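Long-range contact in lombricine kinase (Urechis caupo, PDB 3JPZ), which probably catalyses the reversible transfer of a phosphoryl group between ATP and the guanidino group of lombricine, as a phosphagen kinase: residues A[161-166]-A[196-201]. Numbering follows the deposited sequence.
Sequences YPLSKM and RDWPDA
Three waters grip S164 OG and link it to P199, D200 and A201, at the edge of the eight-stranded antiparallel sheet of the phosphagen kinase fold, within the C-terminal catalytic domain. The hydroxyl donates to water 1, with OG 2.7 Å from the water oxygen, and that water passes a hydrogen bond on to P199 O at 2.9 Å. Waters 2 and 3 each give OG a weak bond; water 2 also accepts from A201 N, and water 3 donates to D200 OD2, which also pairs with R139. Here the turn leaving edge strand 158-162 meets the loop leading into its antiparallel neighbour, 203-207; just past the strand ends, a backbone hydrogen bond joins L163 to R202. Alongside the waters the contact is apolar: L163 CB presses on P199 CB at 3.5 Å, tighter than usual for two carbons. A cis peptide joins W198 to P199, and P199 CB lies 3.4 Å above the indole plane, nearer the ring's border than its middle. F55 of the second subunit also packs on P199. With CG of L163 anti to its carbonyl carbon (chi1 -68°), CD1 comes within 3.9 Å of P199 CB and approaches W198 CZ2 obliquely at 3.8 Å.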
loop_
_atom_site.group_PDB
_atom_site.type_symbol
_atom_site.label_atom_id
_atom_site.label_comp_id
_atom_site.label_asym_id
_atom_site.label_seq_id
_atom_site.Cartn_x
_atom_site.Cartn_y
_atom_site.Cartn_z
ATOM N N TYR A 161 22.481 -13.151 -2.480
ATOM C CA TYR A 161 21.443 -13.538 -3.421
ATOM C C TYR A 161 20.459 -12.392 -3.563
ATOM O O TYR A 161 19.567 -12.232 -2.731
ATOM C CB TYR A 161 20.681 -14.766 -2.923
ATOM C CG TYR A 161 21.471 -16.049 -2.928
ATOM C CD1 TYR A 161 21.987 -16.575 -1.748
ATOM C CD2 TYR A 161 21.689 -16.746 -4.107
ATOM C CE1 TYR A 161 22.705 -17.752 -1.749
ATOM C CE2 TYR A 161 22.407 -17.922 -4.118
ATOM C CZ TYR A 161 22.914 -18.422 -2.938
ATOM O OH TYR A 161 23.629 -19.596 -2.948
ATOM N N PRO A 162 20.620 -11.582 -4.614
ATOM C CA PRO A 162 19.647 -10.525 -4.900
ATOM C C PRO A 162 18.263 -11.101 -5.181
ATOM O O PRO A 162 18.144 -12.044 -5.954
ATOM C CB PRO A 162 20.202 -9.868 -6.171
ATOM C CG PRO A 162 21.639 -10.256 -6.228
ATOM C CD PRO A 162 21.738 -11.593 -5.572
ATOM N N LEU A 163 17.231 -10.542 -4.565
ATOM C CA LEU A 163 15.862 -10.877 -4.945
ATOM C C LEU A 163 15.632 -10.553 -6.427
ATOM O O LEU A 163 14.909 -11.266 -7.127
ATOM C CB LEU A 163 14.856 -10.112 -4.076
ATOM C CG LEU A 163 14.784 -10.505 -2.599
ATOM C CD1 LEU A 163 13.383 -10.265 -2.055
ATOM C CD2 LEU A 163 15.181 -11.959 -2.394
ATOM N N SER A 164 16.272 -9.486 -6.900
ATOM C CA SER A 164 16.063 -8.986 -8.260
ATOM C C SER A 164 16.640 -9.897 -9.336
ATOM O O SER A 164 16.272 -9.793 -10.506
ATOM C CB SER A 164 16.675 -7.589 -8.414
ATOM O OG SER A 164 15.943 -6.627 -7.675
ATOM N N LYS A 165 17.554 -10.776 -8.949
ATOM C CA LYS A 165 18.173 -11.687 -9.906
ATOM C C LYS A 165 17.948 -13.140 -9.508
ATOM O O LYS A 165 18.446 -14.054 -10.154
ATOM C CB LYS A 165 19.661 -11.370 -10.037
ATOM C CG LYS A 165 19.907 -9.941 -10.489
ATOM C CD LYS A 165 21.347 -9.685 -10.878
ATOM C CE LYS A 165 21.504 -8.280 -11.443
ATOM N NZ LYS A 165 22.928 -7.908 -11.665
ATOM N N MET A 166 17.169 -13.334 -8.450
ATOM C CA MET A 166 16.822 -14.659 -7.953
ATOM C C MET A 166 16.331 -15.583 -9.064
ATOM O O MET A 166 15.387 -15.256 -9.785
ATOM C CB MET A 166 15.731 -14.535 -6.889
ATOM C CG MET A 166 15.476 -15.804 -6.112
ATOM S SD MET A 166 16.640 -15.995 -4.753
ATOM C CE MET A 166 15.990 -14.796 -3.590
ATOM N N ARG A 196 7.919 -0.315 -1.199
ATOM C CA ARG A 196 8.057 0.312 -2.514
ATOM C C ARG A 196 9.166 -0.292 -3.363
ATOM O O ARG A 196 10.214 -0.667 -2.858
ATOM C CB ARG A 196 8.325 1.807 -2.356
ATOM C CG ARG A 196 7.081 2.654 -2.213
ATOM C CD ARG A 196 7.419 4.062 -1.728
ATOM N NE ARG A 196 8.286 4.003 -0.554
ATOM C CZ ARG A 196 9.556 4.393 -0.530
ATOM N NH1 ARG A 196 10.138 4.914 -1.612
ATOM N NH2 ARG A 196 10.238 4.270 0.588
ATOM N N ASP A 197 8.925 -0.348 -4.668
ATOM C CA ASP A 197 9.906 -0.820 -5.638
ATOM C C ASP A 197 10.368 -2.243 -5.377
ATOM O O ASP A 197 11.494 -2.597 -5.712
ATOM C CB ASP A 197 11.119 0.102 -5.640
ATOM C CG ASP A 197 10.739 1.552 -5.559
ATOM O OD1 ASP A 197 10.126 2.053 -6.516
ATOM O OD2 ASP A 197 11.045 2.189 -4.531
ATOM N N TRP A 198 9.501 -3.058 -4.789
ATOM C CA TRP A 198 9.826 -4.447 -4.516
ATOM C C TRP A 198 10.145 -5.190 -5.802
ATOM O O TRP A 198 9.379 -5.098 -6.756
ATOM C CB TRP A 198 8.657 -5.142 -3.835
ATOM C CG TRP A 198 9.099 -6.392 -3.200
ATOM C CD1 TRP A 198 9.147 -7.620 -3.765
ATOM C CD2 TRP A 198 9.616 -6.534 -1.876
ATOM N NE1 TRP A 198 9.641 -8.531 -2.868
ATOM C CE2 TRP A 198 9.937 -7.888 -1.700
ATOM C CE3 TRP A 198 9.820 -5.647 -0.818
ATOM C CZ2 TRP A 198 10.461 -8.379 -0.514
ATOM C CZ3 TRP A 198 10.342 -6.135 0.361
ATOM C CH2 TRP A 198 10.652 -7.488 0.506
ATOM N N PRO A 199 11.261 -5.950 -5.836
ATOM C CA PRO A 199 12.268 -6.222 -4.809
ATOM C C PRO A 199 13.627 -5.593 -5.118
ATOM O O PRO A 199 14.669 -6.184 -4.831
ATOM C CB PRO A 199 12.431 -7.734 -4.899
ATOM C CG PRO A 199 11.981 -8.099 -6.337
ATOM C CD PRO A 199 11.477 -6.834 -6.988
ATOM N N ASP A 200 13.616 -4.418 -5.724
ATOM C CA ASP A 200 14.846 -3.699 -6.013
ATOM C C ASP A 200 15.662 -3.458 -4.742
ATOM O O ASP A 200 15.159 -2.898 -3.763
ATOM C CB ASP A 200 14.515 -2.366 -6.669
ATOM C CG ASP A 200 15.739 -1.666 -7.188
ATOM O OD1 ASP A 200 16.717 -1.525 -6.423
ATOM O OD2 ASP A 200 15.716 -1.267 -8.364
ATOM N N ALA A 201 16.918 -3.898 -4.763
ATOM C CA ALA A 201 17.833 -3.725 -3.637
ATOM C C ALA A 201 17.412 -4.538 -2.409
ATOM O O ALA A 201 17.777 -4.206 -1.285
ATOM C CB ALA A 201 17.967 -2.252 -3.280
HETATM O O HOH W 1 17.329 -7.210 -5.472
HETATM O O HOH W 2 18.351 -4.339 -7.385
HETATM O O HOH W 3 15.227 -3.964 -9.723
#